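Long-range contacts in malonyl-CoA decarboxylase (Rhodopseudomonas palustris, PDB 4KSA), which probably catalyses the decarboxylation of malonyl-CoA to acetyl-CoA and carbon dioxide: residues A[133-144]-A[157-168]; A[42-50]-A[118-126]. All coordinates share one frame; numbering follows the deposited sequence.

Interaction 1 of 2, residues A[133-144]-A[157-168]; sequences TAALVKMREAVL and DDDFVHLFTSWF. With MG (magnesium ion), chain E.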
loop_
_atom_site.group_PDB
_atom_site.type_symbol
_atom_site.label_atom_id
_atom_site.label_comp_id
_atom_site.label_asym_id
_atom_site.label_seq_id
_atom_site.Cartn_x
_atom_site.Cartn_y
_atom_site.Cartn_z
ATOM N N THR A 133 20.768 10.783 -9.489
ATOM C CA THR A 133 19.923 11.349 -10.526
ATOM C C THR A 133 19.590 12.805 -10.260
ATOM O O THR A 133 19.673 13.646 -11.157
ATOM C CB THR A 133 18.630 10.572 -10.666
ATOM O OG1 THR A 133 18.936 9.225 -11.028
ATOM C CG2 THR A 133 17.758 11.183 -11.746
ATOM N N ALA A 134 19.211 13.107 -9.024
ATOM C CA ALA A 134 18.859 14.473 -8.660
ATOM C C ALA A 134 20.062 15.389 -8.880
ATOM O O ALA A 134 19.937 16.484 -9.417
ATOM C CB ALA A 134 18.405 14.527 -7.210
ATOM N N ALA A 135 21.230 14.927 -8.463
ATOM C CA ALA A 135 22.442 15.707 -8.627
ATOM C C ALA A 135 22.735 15.897 -10.125
ATOM O O ALA A 135 23.134 16.981 -10.552
ATOM C CB ALA A 135 23.590 15.007 -7.929
ATOM N N LEU A 136 22.531 14.849 -10.925
ATOM C CA LEU A 136 22.777 14.957 -12.352
ATOM C C LEU A 136 21.827 15.937 -13.011
ATOM O O LEU A 136 22.187 16.592 -13.981
ATOM C CB LEU A 136 22.649 13.601 -13.046
ATOM C CG LEU A 136 23.902 12.731 -13.182
ATOM C CD1 LEU A 136 25.049 13.539 -13.783
ATOM C CD2 LEU A 136 24.298 12.223 -11.842
ATOM N N VAL A 137 20.611 16.040 -12.501
ATOM C CA VAL A 137 19.661 16.970 -13.086
ATOM C C VAL A 137 20.129 18.382 -12.788
ATOM O O VAL A 137 20.080 19.265 -13.655
ATOM C CB VAL A 137 18.235 16.776 -12.520
ATOM C CG1 VAL A 137 17.323 17.918 -12.977
ATOM C CG2 VAL A 137 17.680 15.428 -12.983
ATOM N N LYS A 138 20.589 18.587 -11.556
ATOM C CA LYS A 138 21.071 19.891 -11.127
ATOM C C LYS A 138 22.294 20.252 -11.941
ATOM O O LYS A 138 22.461 21.398 -12.330
ATOM C CB LYS A 138 21.401 19.890 -9.634
ATOM C CG LYS A 138 20.459 20.769 -8.786
ATOM C CD LYS A 138 18.998 20.272 -8.841
ATOM C CE LYS A 138 18.823 18.901 -8.123
ATOM N NZ LYS A 138 17.577 18.126 -8.462
HETATM N N MSE A 139 23.131 19.260 -12.221
HETATM C CA MSE A 139 24.342 19.467 -13.012
HETATM C C MSE A 139 23.984 19.788 -14.466
HETATM O O MSE A 139 24.615 20.618 -15.107
HETATM C CB MSE A 139 25.221 18.213 -12.946
HETATM C CG MSE A 139 26.576 18.333 -13.676
HETATM SE SE MSE A 139 27.783 16.843 -13.297
HETATM C CE MSE A 139 27.881 16.040 -15.031
ATOM N N ARG A 140 22.959 19.134 -14.984
ATOM C CA ARG A 140 22.554 19.391 -16.341
ATOM C C ARG A 140 21.985 20.807 -16.415
ATOM O O ARG A 140 22.120 21.499 -17.417
ATOM C CB ARG A 140 21.512 18.361 -16.779
ATOM C CG ARG A 140 21.360 18.276 -18.285
ATOM C CD ARG A 140 19.905 18.184 -18.710
ATOM N NE ARG A 140 19.802 18.508 -20.124
ATOM C CZ ARG A 140 18.671 18.741 -20.770
ATOM N NH1 ARG A 140 18.709 19.036 -22.061
ATOM N NH2 ARG A 140 17.513 18.685 -20.135
ATOM N N GLU A 141 21.344 21.239 -15.342
ATOM C CA GLU A 141 20.787 22.590 -15.297
ATOM C C GLU A 141 21.931 23.600 -15.487
ATOM O O GLU A 141 21.781 24.599 -16.191
ATOM C CB GLU A 141 20.097 22.821 -13.955
ATOM C CG GLU A 141 19.485 24.188 -13.784
ATOM C CD GLU A 141 18.858 24.374 -12.403
ATOM O OE1 GLU A 141 18.481 25.520 -12.080
ATOM O OE2 GLU A 141 18.730 23.379 -11.640
ATOM N N ALA A 142 23.073 23.308 -14.859
ATOM C CA ALA A 142 24.267 24.137 -14.938
ATOM C C ALA A 142 24.811 24.204 -16.356
ATOM O O ALA A 142 25.096 25.285 -16.863
ATOM C CB ALA A 142 25.334 23.597 -14.012
ATOM N N VAL A 143 24.962 23.059 -17.010
ATOM C CA VAL A 143 25.481 23.116 -18.362
ATOM C C VAL A 143 24.469 23.848 -19.248
ATOM O O VAL A 143 24.856 24.555 -20.171
ATOM C CB VAL A 143 25.841 21.700 -18.925
ATOM C CG1 VAL A 143 25.525 20.644 -17.908
ATOM C CG2 VAL A 143 25.127 21.442 -20.240
ATOM N N LEU A 144 23.176 23.705 -18.965
ATOM C CA LEU A 144 22.182 24.401 -19.778
ATOM C C LEU A 144 22.342 25.898 -19.609
ATOM O O LEU A 144 22.197 26.656 -20.565
ATOM C CB LEU A 144 20.752 23.993 -19.400
ATOM C CG LEU A 144 20.293 22.719 -20.115
ATOM C CD1 LEU A 144 18.971 22.198 -19.575
ATOM C CD2 LEU A 144 20.185 23.031 -21.578
ATOM N N ASP A 157 25.505 18.482 -23.283
ATOM C CA ASP A 157 24.081 18.414 -23.055
ATOM C C ASP A 157 23.454 17.287 -23.865
ATOM O O ASP A 157 22.493 16.656 -23.421
ATOM C CB ASP A 157 23.410 19.725 -23.428
ATOM C CG ASP A 157 21.912 19.675 -23.219
ATOM O OD1 ASP A 157 21.141 19.926 -24.183
ATOM O OD2 ASP A 157 21.506 19.366 -22.083
ATOM N N ASP A 158 23.993 17.039 -25.053
ATOM C CA ASP A 158 23.452 15.986 -25.899
ATOM C C ASP A 158 23.623 14.616 -25.260
ATOM O O ASP A 158 22.794 13.727 -25.460
ATOM C CB ASP A 158 24.110 16.001 -27.287
ATOM C CG ASP A 158 23.592 17.126 -28.180
ATOM O OD1 ASP A 158 24.004 17.171 -29.362
ATOM O OD2 ASP A 158 22.785 17.962 -27.714
ATOM N N ASP A 159 24.683 14.436 -24.485
ATOM C CA ASP A 159 24.888 13.148 -23.842
ATOM C C ASP A 159 23.949 12.984 -22.655
ATOM O O ASP A 159 23.474 11.878 -22.374
ATOM C CB ASP A 159 26.349 12.994 -23.408
ATOM C CG ASP A 159 27.273 12.727 -24.585
ATOM O OD1 ASP A 159 28.435 13.188 -24.558
ATOM O OD2 ASP A 159 26.830 12.048 -25.538
ATOM N N PHE A 160 23.676 14.086 -21.964
ATOM C CA PHE A 160 22.774 14.055 -20.825
ATOM C C PHE A 160 21.384 13.660 -21.294
ATOM O O PHE A 160 20.719 12.848 -20.665
ATOM C CB PHE A 160 22.714 15.430 -20.148
ATOM C CG PHE A 160 23.762 15.631 -19.101
ATOM C CD1 PHE A 160 23.590 15.119 -17.827
ATOM C CD2 PHE A 160 24.927 16.331 -19.386
ATOM C CE1 PHE A 160 24.558 15.303 -16.844
ATOM C CE2 PHE A 160 25.898 16.518 -18.412
ATOM C CZ PHE A 160 25.706 16.002 -17.140
ATOM N N VAL A 161 20.954 14.247 -22.404
ATOM C CA VAL A 161 19.641 13.968 -22.957
ATOM C C VAL A 161 19.522 12.501 -23.381
ATOM O O VAL A 161 18.480 11.889 -23.190
ATOM C CB VAL A 161 19.332 14.914 -24.152
ATOM C CG1 VAL A 161 18.001 14.543 -24.811
ATOM C CG2 VAL A 161 19.266 16.350 -23.661
ATOM N N HIS A 162 20.578 11.920 -23.931
ATOM C CA HIS A 162 20.485 10.527 -24.329
ATOM C C HIS A 162 20.229 9.628 -23.114
ATOM O O HIS A 162 19.404 8.722 -23.176
ATOM C CB HIS A 162 21.759 10.072 -25.052
ATOM C CG HIS A 162 21.735 8.629 -25.466
ATOM N ND1 HIS A 162 20.867 8.141 -26.421
ATOM C CD2 HIS A 162 22.446 7.562 -25.025
ATOM C CE1 HIS A 162 21.044 6.836 -26.551
ATOM N NE2 HIS A 162 21.995 6.461 -25.714
ATOM N N LEU A 163 20.927 9.880 -22.013
ATOM C CA LEU A 163 20.750 9.062 -20.813
ATOM C C LEU A 163 19.445 9.365 -20.061
ATOM O O LEU A 163 18.712 8.428 -19.719
ATOM C CB LEU A 163 21.962 9.211 -19.886
ATOM C CG LEU A 163 23.292 8.820 -20.555
ATOM C CD1 LEU A 163 24.481 9.309 -19.737
ATOM C CD2 LEU A 163 23.342 7.313 -20.740
ATOM N N PHE A 164 19.154 10.649 -19.824
ATOM C CA PHE A 164 17.927 11.071 -19.140
ATOM C C PHE A 164 16.705 10.523 -19.867
ATOM O O PHE A 164 15.735 10.074 -19.243
ATOM C CB PHE A 164 17.787 12.601 -19.106
ATOM C CG PHE A 164 18.606 13.274 -18.053
ATOM C CD1 PHE A 164 18.410 14.621 -17.777
ATOM C CD2 PHE A 164 19.594 12.576 -17.355
ATOM C CE1 PHE A 164 19.185 15.281 -16.821
ATOM C CE2 PHE A 164 20.382 13.212 -16.397
ATOM C CZ PHE A 164 20.174 14.577 -16.128
ATOM N N THR A 165 16.745 10.581 -21.193
ATOM C CA THR A 165 15.642 10.082 -21.990
ATOM C C THR A 165 15.401 8.615 -21.668
ATOM O O THR A 165 14.257 8.188 -21.466
ATOM C CB THR A 165 15.929 10.239 -23.490
ATOM O OG1 THR A 165 15.810 11.622 -23.839
ATOM C CG2 THR A 165 14.956 9.424 -24.317
ATOM N N SER A 166 16.481 7.842 -21.602
ATOM C CA SER A 166 16.345 6.434 -21.302
ATOM C C SER A 166 15.943 6.184 -19.852
ATOM O O SER A 166 15.252 5.211 -19.561
ATOM C CB SER A 166 17.637 5.697 -21.599
ATOM O OG SER A 166 17.429 4.309 -21.416
ATOM N N TRP A 167 16.359 7.055 -18.941
ATOM C CA TRP A 167 16.012 6.859 -17.541
ATOM C C TRP A 167 14.599 7.297 -17.190
ATOM O O TRP A 167 13.909 6.612 -16.445
ATOM C CB TRP A 167 16.970 7.609 -16.618
ATOM C CG TRP A 167 18.387 7.250 -16.781
ATOM C CD1 TRP A 167 18.894 6.189 -17.462
ATOM C CD2 TRP A 167 19.503 7.985 -16.279
ATOM N NE1 TRP A 167 20.264 6.220 -17.424
ATOM C CE2 TRP A 167 20.663 7.315 -16.704
ATOM C CE3 TRP A 167 19.634 9.150 -15.507
ATOM C CZ2 TRP A 167 21.947 7.773 -16.391
ATOM C CZ3 TRP A 167 20.899 9.605 -15.197
ATOM C CH2 TRP A 167 22.046 8.917 -15.638
ATOM N N PHE A 168 14.179 8.452 -17.690
ATOM C CA PHE A 168 12.845 8.919 -17.378
ATOM C C PHE A 168 11.833 8.417 -18.377
ATOM O O PHE A 168 11.228 9.204 -19.094
ATOM C CB PHE A 168 12.786 10.445 -17.319
ATOM C CG PHE A 168 13.577 11.045 -16.188
ATOM C CD1 PHE A 168 14.915 11.380 -16.357
ATOM C CD2 PHE A 168 12.989 11.270 -14.952
ATOM C CE1 PHE A 168 15.646 11.927 -15.322
ATOM C CE2 PHE A 168 13.723 11.822 -13.903
ATOM C CZ PHE A 168 15.045 12.145 -14.091
HETATM MG MG MG E . 23.050 4.260 -26.019
#
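Thr133 meets Phe168 through its methyl: CG2, anti to the backbone N, lies 3.7 Å from Phe168 CZ, while OG1 turns to a hydrogen bond with Asn127. One turn on, Leu136 serves two rings. Its CD1 reaches the edge of Phe160, 3.6 Å from CE1, and its carbonyl O lies at the edge of the Phe164 ring, 3.6 Å from CZ. Val137 adds CG2 to the same end of Phe164. The side chain of Met139, built as selenomethionine, packs on Phe77, Leu78 and Leu81 of helix 71-83.

The two segments belong to consecutive helices, 132-146 and 154-167, which form an antiparallel hairpin in the helical N-terminal domain; the axes of 133-144 and 157-167 approach to 10.5 Å with directions 148° apart. Knobs-into-holes packing interlocks them: Phe160 sits among Leu136, Met139, Arg140 and Val143, and Arg140 among Asp157, Phe160, Val161 and Phe164.

Arg140 lays its CB over one face of Phe160 and brings CD to Phe164. Bent at chi2 (-137°), it then presents its guanidinium side-on to Asp157, the two planes nearly coplanar. Arg140 NE and NH1 both grip Asp157 OD2, at 2.7 and 2.8 Å respectively, NH1 on the syn lone pair; a weak bond from NH1 to OD1 is added. NH2 bonds to the carbonyls of Gly274 and Ala276, so the carboxylate and two carbonyls together hold the buried guanidinium. Val143 sets CG2 4.0 Å from Asp157 CB, and Leu144 lays CD1 over a face of the Arg140 guanidinium and CD2 near the Asp157 carboxylate.

Interaction 2 of 2, residues A[42-50]-A[118-126]; sequences LSETLLSRR and RRQELIRRL
Leu46 and Leu47 form the apolar centre against Leu122, where helix segments 42-48 and 118-126 cross almost at right angles (83°). With CG anti to the backbone N (chi1 -180°), Leu46 sets CD2 against both Leu122 CD1 and Leu126 CD2, at 3.7 and 3.5 Å. The Leu47 side chain slides past that of Glu121 in the opposite direction, with CD2 3.8 Å from Glu121 CB and against the backbone N of Leu122.

Polar grips flank these leucines. Arg118 meets Glu44 end-on, with NH2 2.8 Å from OE1, on its syn lone pair, and NH1 3.1 Å from OE2; the guanidinium and carboxylate planes are 25° apart. At the C-terminal end of helix 36-48, Arg125, extended from CG to NE, directs NH1 to Arg49 O (2.9 Å), in the guanidinium plane, and more weakly to Leu46 O. The carbonyl O of Leu47 lies over the guanidinium face without a hydrogen bond.

In the second shell, Glu121 OE2 takes NE of Arg125 on its anti lone pair at 2.7 Å, while OE1 is gripped side-on by NE and NH2 of Arg124. Arg118 NH2 is also tied to the carbonyl of Gln84, and Phe85 packs on both Glu44 and Leu47. Beyond Arg125, Arg49 and Arg50 form salt bridges with Glu430 of the second subunit.

A cation among these helix-end carbonyls probably offsets their partial negative charge, and the Glu121 carboxylate would temper the charge of Arg125.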
loop_
_atom_site.group_PDB
_atom_site.type_symbol
_atom_site.label_atom_id
_atom_site.label_comp_id
_atom_site.label_asym_id
_atom_site.label_seq_id
_atom_site.Cartn_x
_atom_site.Cartn_y
_atom_site.Cartn_z
ATOM N N LEU A 42 39.411 12.760 -10.356
ATOM C CA LEU A 42 38.466 11.812 -9.770
ATOM C C LEU A 42 37.641 11.116 -10.853
ATOM O O LEU A 42 37.491 9.902 -10.847
ATOM C CB LEU A 42 37.549 12.555 -8.813
ATOM C CG LEU A 42 36.808 11.711 -7.794
ATOM C CD1 LEU A 42 37.758 10.721 -7.138
ATOM C CD2 LEU A 42 36.196 12.647 -6.759
ATOM N N SER A 43 37.108 11.899 -11.781
ATOM C CA SER A 43 36.328 11.341 -12.874
ATOM C C SER A 43 37.142 10.231 -13.552
ATOM O O SER A 43 36.593 9.223 -13.997
ATOM C CB SER A 43 35.988 12.436 -13.898
ATOM O OG SER A 43 35.345 13.533 -13.273
ATOM N N GLU A 44 38.454 10.432 -13.625
ATOM C CA GLU A 44 39.358 9.474 -14.248
ATOM C C GLU A 44 39.485 8.177 -13.443
ATOM O O GLU A 44 39.557 7.089 -14.022
ATOM C CB GLU A 44 40.736 10.112 -14.438
ATOM C CG GLU A 44 40.797 11.115 -15.561
ATOM C CD GLU A 44 40.507 10.480 -16.901
ATOM O OE1 GLU A 44 40.365 11.225 -17.896
ATOM O OE2 GLU A 44 40.421 9.229 -16.956
ATOM N N THR A 45 39.528 8.300 -12.118
ATOM C CA THR A 45 39.613 7.135 -11.257
ATOM C C THR A 45 38.296 6.373 -11.447
ATOM O O THR A 45 38.294 5.203 -11.825
ATOM C CB THR A 45 39.753 7.522 -9.755
ATOM O OG1 THR A 45 40.894 8.368 -9.569
ATOM C CG2 THR A 45 39.903 6.271 -8.886
ATOM N N LEU A 46 37.181 7.054 -11.196
ATOM C CA LEU A 46 35.852 6.469 -11.339
ATOM C C LEU A 46 35.684 5.743 -12.669
ATOM O O LEU A 46 35.238 4.600 -12.715
ATOM C CB LEU A 46 34.786 7.557 -11.227
ATOM C CG LEU A 46 33.338 7.087 -11.347
ATOM C CD1 LEU A 46 33.008 6.118 -10.206
ATOM C CD2 LEU A 46 32.409 8.291 -11.315
ATOM N N LEU A 47 36.044 6.408 -13.757
ATOM C CA LEU A 47 35.922 5.800 -15.073
ATOM C C LEU A 47 36.683 4.482 -15.232
ATOM O O LEU A 47 36.231 3.586 -15.936
ATOM C CB LEU A 47 36.396 6.775 -16.144
ATOM C CG LEU A 47 35.377 7.757 -16.702
ATOM C CD1 LEU A 47 36.054 8.700 -17.690
ATOM C CD2 LEU A 47 34.260 6.979 -17.380
ATOM N N SER A 48 37.835 4.366 -14.575
ATOM C CA SER A 48 38.668 3.166 -14.688
ATOM C C SER A 48 38.347 2.111 -13.641
ATOM O O SER A 48 38.756 0.953 -13.767
ATOM C CB SER A 48 40.149 3.534 -14.555
ATOM O OG SER A 48 40.502 3.711 -13.187
ATOM N N ARG A 49 37.627 2.515 -12.602
ATOM C CA ARG A 49 37.267 1.600 -11.536
ATOM C C ARG A 49 36.544 0.350 -12.039
ATOM O O ARG A 49 35.883 0.376 -13.083
ATOM C CB ARG A 49 36.391 2.314 -10.528
ATOM C CG ARG A 49 36.565 1.774 -9.165
ATOM C CD ARG A 49 37.955 2.088 -8.703
ATOM N NE ARG A 49 38.331 1.281 -7.551
ATOM C CZ ARG A 49 39.396 1.519 -6.799
ATOM N NH1 ARG A 49 40.187 2.546 -7.084
ATOM N NH2 ARG A 49 39.663 0.728 -5.767
ATOM N N ARG A 50 36.677 -0.740 -11.286
ATOM C CA ARG A 50 36.039 -2.005 -11.630
ATOM C C ARG A 50 35.102 -2.519 -10.529
ATOM O O ARG A 50 34.079 -3.144 -10.811
ATOM C CB ARG A 50 37.100 -3.064 -11.936
ATOM C CG ARG A 50 37.685 -2.991 -13.349
ATOM C CD ARG A 50 38.677 -4.139 -13.603
ATOM N NE ARG A 50 40.079 -3.715 -13.572
ATOM C CZ ARG A 50 40.648 -3.015 -12.589
ATOM N NH1 ARG A 50 41.934 -2.688 -12.667
ATOM N NH2 ARG A 50 39.942 -2.630 -11.528
ATOM N N ARG A 118 33.434 9.492 -23.529
ATOM C CA ARG A 118 33.594 8.993 -22.178
ATOM C C ARG A 118 32.651 9.662 -21.174
ATOM O O ARG A 118 32.516 9.192 -20.038
ATOM C CB ARG A 118 35.040 9.183 -21.734
ATOM C CG ARG A 118 36.039 8.498 -22.634
ATOM C CD ARG A 118 37.367 8.361 -21.910
ATOM N NE ARG A 118 37.979 9.663 -21.651
ATOM C CZ ARG A 118 38.759 9.915 -20.602
ATOM N NH1 ARG A 118 39.021 8.950 -19.717
ATOM N NH2 ARG A 118 39.262 11.137 -20.428
ATOM N N ARG A 119 32.021 10.758 -21.591
ATOM C CA ARG A 119 31.084 11.501 -20.753
ATOM C C ARG A 119 29.954 10.589 -20.307
ATOM O O ARG A 119 29.535 10.597 -19.152
ATOM C CB ARG A 119 30.438 12.643 -21.534
ATOM C CG ARG A 119 31.340 13.768 -21.939
ATOM C CD ARG A 119 30.512 14.998 -22.292
ATOM N NE ARG A 119 30.017 14.942 -23.656
ATOM C CZ ARG A 119 30.805 14.953 -24.714
ATOM N NH1 ARG A 119 30.289 14.896 -25.926
ATOM N NH2 ARG A 119 32.111 15.027 -24.546
ATOM N N GLN A 120 29.436 9.825 -21.256
ATOM C CA GLN A 120 28.347 8.917 -20.990
ATOM C C GLN A 120 28.644 7.925 -19.858
ATOM O O GLN A 120 27.905 7.848 -18.872
ATOM C CB GLN A 120 28.016 8.167 -22.265
ATOM C CG GLN A 120 27.887 9.073 -23.466
ATOM C CD GLN A 120 26.713 8.698 -24.336
ATOM O OE1 GLN A 120 26.135 7.609 -24.189
ATOM N NE2 GLN A 120 26.351 9.588 -25.256
ATOM N N GLU A 121 29.720 7.163 -19.999
ATOM C CA GLU A 121 30.067 6.197 -18.985
ATOM C C GLU A 121 30.242 6.890 -17.639
ATOM O O GLU A 121 29.898 6.323 -16.600
ATOM C CB GLU A 121 31.346 5.460 -19.383
ATOM C CG GLU A 121 31.704 4.287 -18.474
ATOM C CD GLU A 121 30.528 3.330 -18.289
ATOM O OE1 GLU A 121 29.780 3.098 -19.279
ATOM O OE2 GLU A 121 30.360 2.809 -17.162
ATOM N N LEU A 122 30.773 8.113 -17.658
ATOM C CA LEU A 122 30.986 8.881 -16.436
ATOM C C LEU A 122 29.658 9.273 -15.766
ATOM O O LEU A 122 29.527 9.221 -14.527
ATOM C CB LEU A 122 31.780 10.159 -16.730
ATOM C CG LEU A 122 31.945 11.063 -15.502
ATOM C CD1 LEU A 122 32.743 10.291 -14.433
ATOM C CD2 LEU A 122 32.619 12.386 -15.883
ATOM N N ILE A 123 28.686 9.696 -16.581
ATOM C CA ILE A 123 27.384 10.075 -16.057
ATOM C C ILE A 123 26.668 8.814 -15.549
ATOM O O ILE A 123 26.098 8.814 -14.445
ATOM C CB ILE A 123 26.543 10.817 -17.142
ATOM C CG1 ILE A 123 27.241 12.131 -17.520
ATOM C CG2 ILE A 123 25.157 11.160 -16.617
ATOM C CD1 ILE A 123 26.541 12.918 -18.628
ATOM N N ARG A 124 26.720 7.738 -16.341
ATOM C CA ARG A 124 26.073 6.478 -15.952
ATOM C C ARG A 124 26.561 6.004 -14.610
ATOM O O ARG A 124 25.777 5.488 -13.811
ATOM C CB ARG A 124 26.308 5.368 -16.972
ATOM C CG ARG A 124 25.381 5.449 -18.159
ATOM C CD ARG A 124 25.429 4.175 -18.966
ATOM N NE ARG A 124 26.672 4.069 -19.710
ATOM C CZ ARG A 124 26.811 4.455 -20.971
ATOM N NH1 ARG A 124 25.775 4.956 -21.626
ATOM N NH2 ARG A 124 27.990 4.368 -21.561
ATOM N N ARG A 125 27.849 6.180 -14.350
ATOM C CA ARG A 125 28.398 5.754 -13.081
ATOM C C ARG A 125 28.017 6.691 -11.952
ATOM O O ARG A 125 27.735 6.241 -10.847
ATOM C CB ARG A 125 29.911 5.627 -13.188
ATOM C CG ARG A 125 30.307 4.577 -14.196
ATOM C CD ARG A 125 31.764 4.176 -14.077
ATOM N NE ARG A 125 32.075 3.174 -15.089
ATOM C CZ ARG A 125 33.095 2.322 -15.029
ATOM N NH1 ARG A 125 33.942 2.344 -13.998
ATOM N NH2 ARG A 125 33.234 1.405 -15.981
ATOM N N LEU A 126 27.994 7.991 -12.220
ATOM C CA LEU A 126 27.639 8.970 -11.196
ATOM C C LEU A 126 26.202 8.797 -10.771
ATOM O O LEU A 126 25.800 9.255 -9.712
ATOM C CB LEU A 126 27.821 10.383 -11.727
ATOM C CG LEU A 126 29.257 10.826 -11.973
ATOM C CD1 LEU A 126 29.253 12.220 -12.563
ATOM C CD2 LEU A 126 30.029 10.795 -10.652
#

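Overall arrangement
Interaction 2 joins helix 36-48, early in the chain, to helix 118-126, and interaction 1 is the hairpin that follows; their centres lie 15 Å apart. Helix 118-126 links them directly. Asp159 forms a salt bridge through OD1 to Arg119 NE (2.5 Å) and a probable hydrogen bond through OD2 to Gln120 NE2 (2.5 Å), while Ile123 CD1 packs 3.5 Å from Phe160 CZ. Both contacts also touch the second subunit. On helix 154-167, His162 does not touch 133-144; its NE2 binds magnesium at 2.5 Å together with His162 of that subunit. By nearest atoms, the side chain of Glu121 is about 10 Å from both this ion and the side chain of His162.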